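Local atomic coordinates of putative XRE-family transcriptional regulator (Rhodococcus sp., PDB entry 2OFY), a protein that probably binds DNA through a helix-turn-helix domain and is a putative transcriptional regulator of the XRE family. Residues E9-E12 with R13-L17; E42-R45 with K46-G50. All blocks are in the same frame, centred on the assembly; numbering follows the deposited sequence.

Contact 1 (E9-E12 with R13-L17); sequences EELE and RGQRL
E12 and R16, one helical turn apart, make the salt bridge of this stretch. NH2 of R16 lies 3.3 Å from OE1 of E12, but the hydrogen bond is weak, with an N-H...O angle of only 130°. The carboxylate and guanidinium planes are turned 51° against each other, and OE1 approaches the guanidinium obliquely. A chi1 of -167° turns CG of E12 away from the backbone N, the extended chain beyond carries the carboxylate out from the helix, and R16 reaches back to it.

The main chain supplies the regular i to i+4 bonds: N of R13, G14, Q15 and R16 donate in turn to O of E9, E10, L11 and E12. R16 N to E12 O, at 2.9 Å, is the straightest of the four. They place the whole stretch inside helix 8-25, the first helix of the fold, near its N-terminal end.

The remaining contacts set aliphatic carbons against polar atoms. CD1 of L11 rests 3.4 Å from NE2 of Q15, the two side chains meeting at a slant, while CG of Q15 sits 3.3 Å from O of L11. The aliphatic part of R13 runs over the preceding turn, its CG 3.1 Å from O of E9, and that oxygen lies over one face of the guanidinium. At the guanidinium's edge, CG of E10 comes 3.9 Å from NH1 of R13. The charged ends of these two go elsewhere: NH2 of R13 donates to O of T79, and OE1 of E10 accepts from N of T7. F58 of the second subunit packs against R13 and L17.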
loop_
_atom_site.group_PDB
_atom_site.type_symbol
_atom_site.label_atom_id
_atom_site.label_comp_id
_atom_site.label_asym_id
_atom_site.label_seq_id
_atom_site.Cartn_x
_atom_site.Cartn_y
_atom_site.Cartn_z
ATOM N N GLU A 9 15.178 -5.380 -5.884
ATOM C CA GLU A 9 14.313 -4.186 -5.938
ATOM C C GLU A 9 13.232 -4.155 -4.840
ATOM O O GLU A 9 12.984 -3.103 -4.202
ATOM C CB GLU A 9 13.734 -4.063 -7.360
ATOM C CG GLU A 9 14.819 -3.892 -8.437
ATOM C CD GLU A 9 15.866 -5.050 -8.561
ATOM O OE1 GLU A 9 15.527 -6.244 -8.873
ATOM O OE2 GLU A 9 17.071 -4.741 -8.364
ATOM N N GLU A 10 12.591 -5.287 -4.580
ATOM C CA GLU A 10 11.616 -5.372 -3.506
ATOM C C GLU A 10 12.193 -5.107 -2.109
ATOM O O GLU A 10 11.635 -4.370 -1.300
ATOM C CB GLU A 10 10.910 -6.704 -3.529
ATOM C CG GLU A 10 9.974 -6.818 -4.762
ATOM C CD GLU A 10 9.604 -8.220 -5.106
ATOM O OE1 GLU A 10 10.262 -9.158 -4.610
ATOM O OE2 GLU A 10 8.642 -8.396 -5.897
ATOM N N LEU A 11 13.323 -5.749 -1.829
ATOM C CA LEU A 11 13.951 -5.545 -0.517
ATOM C C LEU A 11 14.345 -4.099 -0.342
ATOM O O LEU A 11 14.097 -3.475 0.729
ATOM C CB LEU A 11 15.160 -6.478 -0.418
ATOM C CG LEU A 11 16.058 -6.278 0.818
ATOM C CD1 LEU A 11 15.189 -6.464 2.073
ATOM C CD2 LEU A 11 17.293 -7.189 0.814
ATOM N N GLU A 12 14.952 -3.541 -1.387
ATOM C CA GLU A 12 15.395 -2.152 -1.301
ATOM C C GLU A 12 14.200 -1.193 -1.119
ATOM O O GLU A 12 14.295 -0.253 -0.321
ATOM C CB GLU A 12 16.211 -1.795 -2.534
ATOM C CG GLU A 12 16.960 -0.490 -2.406
ATOM C CD GLU A 12 17.834 -0.216 -3.621
ATOM O OE1 GLU A 12 17.422 -0.502 -4.775
ATOM O OE2 GLU A 12 18.958 0.254 -3.407
ATOM N N ARG A 13 13.088 -1.415 -1.828
ATOM C CA ARG A 13 11.894 -0.563 -1.607
ATOM C C ARG A 13 11.366 -0.622 -0.181
ATOM O O ARG A 13 10.964 0.392 0.409
ATOM C CB ARG A 13 10.738 -0.998 -2.520
ATOM C CG ARG A 13 10.943 -0.740 -3.966
ATOM C CD ARG A 13 9.574 -0.899 -4.657
ATOM N NE ARG A 13 9.741 -0.931 -6.096
ATOM C CZ ARG A 13 9.740 -2.039 -6.826
ATOM N NH1 ARG A 13 9.558 -3.234 -6.261
ATOM N NH2 ARG A 13 9.930 -1.953 -8.123
ATOM N N GLY A 14 11.332 -1.835 0.366
ATOM C CA GLY A 14 10.897 -2.061 1.756
ATOM C C GLY A 14 11.800 -1.286 2.692
ATOM O O GLY A 14 11.352 -0.643 3.636
ATOM N N GLN A 15 13.116 -1.400 2.479
ATOM C CA GLN A 15 14.097 -0.669 3.325
ATOM C C GLN A 15 13.942 0.845 3.217
ATOM O O GLN A 15 13.936 1.539 4.243
ATOM C CB GLN A 15 15.502 -1.110 2.926
ATOM C CG GLN A 15 15.664 -2.542 3.505
ATOM C CD GLN A 15 16.924 -3.230 3.037
ATOM O OE1 GLN A 15 17.574 -2.785 2.055
ATOM N NE2 GLN A 15 17.304 -4.323 3.751
ATOM N N ARG A 16 13.815 1.372 2.000
ATOM C CA ARG A 16 13.570 2.818 1.855
ATOM C C ARG A 16 12.321 3.285 2.572
ATOM O O ARG A 16 12.305 4.335 3.199
ATOM C CB ARG A 16 13.384 3.165 0.353
ATOM C CG ARG A 16 14.631 2.971 -0.395
ATOM C CD ARG A 16 14.302 3.472 -1.769
ATOM N NE ARG A 16 15.136 2.891 -2.741
ATOM C CZ ARG A 16 14.852 2.909 -4.038
ATOM N NH1 ARG A 16 13.720 3.487 -4.473
ATOM N NH2 ARG A 16 15.699 2.358 -4.873
ATOM N N LEU A 17 11.251 2.505 2.430
ATOM C CA LEU A 17 9.972 2.840 3.054
ATOM C C LEU A 17 10.178 2.920 4.559
ATOM O O LEU A 17 9.733 3.865 5.213
ATOM C CB LEU A 17 8.916 1.782 2.679
ATOM C CG LEU A 17 7.573 1.963 3.400
ATOM C CD1 LEU A 17 6.847 3.304 3.055
ATOM C CD2 LEU A 17 6.713 0.747 3.063
#

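Contact 2 (E42-R45 with K46-G50); sequences ETLR and KIETG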
loop_
_atom_site.group_PDB
_atom_site.type_symbol
_atom_site.label_atom_id
_atom_site.label_comp_id
_atom_site.label_asym_id
_atom_site.label_seq_id
_atom_site.Cartn_x
_atom_site.Cartn_y
_atom_site.Cartn_z
ATOM N N GLU A 42 6.341 -4.424 17.691
ATOM C CA GLU A 42 7.088 -5.360 16.864
ATOM C C GLU A 42 6.862 -5.150 15.370
ATOM O O GLU A 42 7.816 -5.116 14.606
ATOM C CB GLU A 42 6.916 -6.851 17.273
ATOM C CG GLU A 42 8.106 -7.280 18.166
ATOM C CD GLU A 42 9.409 -6.512 17.829
ATOM O OE1 GLU A 42 10.049 -5.951 18.766
ATOM O OE2 GLU A 42 9.752 -6.409 16.612
ATOM N N THR A 43 5.613 -4.973 14.962
ATOM C CA THR A 43 5.325 -4.702 13.554
ATOM C C THR A 43 5.977 -3.390 13.075
ATOM O O THR A 43 6.627 -3.374 12.009
ATOM C CB THR A 43 3.789 -4.839 13.280
ATOM O OG1 THR A 43 3.399 -6.200 13.494
ATOM C CG2 THR A 43 3.431 -4.323 11.889
ATOM N N LEU A 44 5.858 -2.324 13.875
ATOM C CA LEU A 44 6.401 -1.005 13.474
ATOM C C LEU A 44 7.926 -1.118 13.354
ATOM O O LEU A 44 8.495 -0.646 12.375
ATOM C CB LEU A 44 6.041 0.033 14.518
ATOM C CG LEU A 44 6.512 1.433 14.119
ATOM C CD1 LEU A 44 6.042 1.818 12.723
ATOM C CD2 LEU A 44 6.065 2.422 15.212
ATOM N N ARG A 45 8.558 -1.797 14.313
ATOM C CA ARG A 45 10.000 -2.027 14.264
ATOM C C ARG A 45 10.424 -2.718 12.972
ATOM O O ARG A 45 11.393 -2.334 12.336
ATOM C CB ARG A 45 10.453 -2.871 15.467
ATOM C CG ARG A 45 11.972 -3.049 15.528
ATOM C CD ARG A 45 12.410 -3.923 16.699
ATOM N NE ARG A 45 11.675 -3.645 17.934
ATOM C CZ ARG A 45 11.920 -2.640 18.777
ATOM N NH1 ARG A 45 12.899 -1.767 18.546
ATOM N NH2 ARG A 45 11.179 -2.518 19.873
ATOM N N LYS A 46 9.724 -3.812 12.653
ATOM C CA LYS A 46 10.034 -4.550 11.459
ATOM C C LYS A 46 9.778 -3.697 10.245
ATOM O O LYS A 46 10.572 -3.729 9.305
ATOM C CB LYS A 46 9.166 -5.800 11.423
ATOM C CG LYS A 46 9.714 -6.860 12.401
ATOM C CD LYS A 46 8.768 -8.087 12.397
ATOM C CE LYS A 46 9.309 -9.116 13.398
ATOM N NZ LYS A 46 8.322 -10.175 13.762
ATOM N N ILE A 47 8.687 -2.925 10.244
ATOM C CA ILE A 47 8.461 -2.033 9.055
ATOM C C ILE A 47 9.629 -1.019 8.937
ATOM O O ILE A 47 10.198 -0.826 7.868
ATOM C CB ILE A 47 7.109 -1.293 9.143
ATOM C CG1 ILE A 47 5.970 -2.316 8.895
ATOM C CG2 ILE A 47 7.097 -0.127 8.113
ATOM C CD1 ILE A 47 4.648 -1.748 9.453
ATOM N N GLU A 48 9.990 -0.378 10.050
ATOM C CA GLU A 48 10.980 0.689 10.018
ATOM C C GLU A 48 12.360 0.194 9.575
ATOM O O GLU A 48 13.191 0.968 9.038
ATOM C CB GLU A 48 11.080 1.334 11.408
ATOM C CG GLU A 48 9.937 2.249 11.686
ATOM C CD GLU A 48 10.117 3.053 12.986
ATOM O OE1 GLU A 48 11.015 2.742 13.782
ATOM O OE2 GLU A 48 9.322 3.985 13.158
ATOM N N THR A 49 12.629 -1.079 9.872
ATOM C CA THR A 49 13.932 -1.672 9.624
ATOM C C THR A 49 13.949 -2.593 8.413
ATOM O O THR A 49 14.967 -3.294 8.174
ATOM C CB THR A 49 14.460 -2.420 10.875
ATOM O OG1 THR A 49 13.521 -3.473 11.193
ATOM C CG2 THR A 49 14.602 -1.451 12.046
ATOM N N GLY A 50 12.854 -2.615 7.669
ATOM C CA GLY A 50 12.687 -3.365 6.410
ATOM C C GLY A 50 12.649 -4.878 6.554
ATOM O O GLY A 50 13.080 -5.608 5.642
#
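E48 leans back along the last turn of its helix onto L44. Its CB lies 3.4 Å from O of L44, and CG lies slightly closer to the same oxygen, because chi1 of -77° sets CG beside the backbone N. From there the chain runs on extended: CD passes CG of L44, and OE2 ends 3.9 Å from that methine carbon. The carboxylate is buried, and its charge is met by R25 of helix 8-25, whose NE forms a salt bridge with OE2.

Helix 41-48 follows helix 30-37 as the second helix of the helix-turn-helix, the one that in this family probably enters the DNA groove. Its C-terminal end is a Schellman motif: G50 is the C-prime residue, with positive phi, N of G50 bonds to O of I47, and N of R51 pairs with O of K46. The carbonyl before K46, O of R45, is gripped twice by T49, one turn further on. OG1 donates to it at 2.7 Å, and N of T49 at 3.0 Å; the two come from opposite faces of the carbonyl plane. A chi1 of 61° turns OG1 back toward this oxygen.

In one of the two conformers modelled for R45, a bend at chi3 brings NE round to donate to OE1 of E42 over 2.9 Å at 157°, on the syn side of the carboxylate; this salt bridge is therefore less certain. CG2 of T43 touches CD1 of I47 at 3.7 Å; I47, which is buried, also packs on L21, T59 and I60, and L44 on M30 and V33 of helix 30-37.

From the N terminus, contact 1 comes first, near the start of helix 8-25, and is complete before helix 30-37 begins; contact 2 follows on helix 41-48 and the turn after it. Each is a single continuous stretch, so neither closes a long loop; they run in series, without nesting or crossing. Their centres lie about 12 Å apart and they touch lightly, CD1 of L11 at 4.2 Å from O of G50, and CG of Q15 equally far from CA of G50. Contact 1 faces the C-terminal segment and the second subunit, whereas contact 2 joins helix 41-48 to helices 8-25, 30-37 and 57-66.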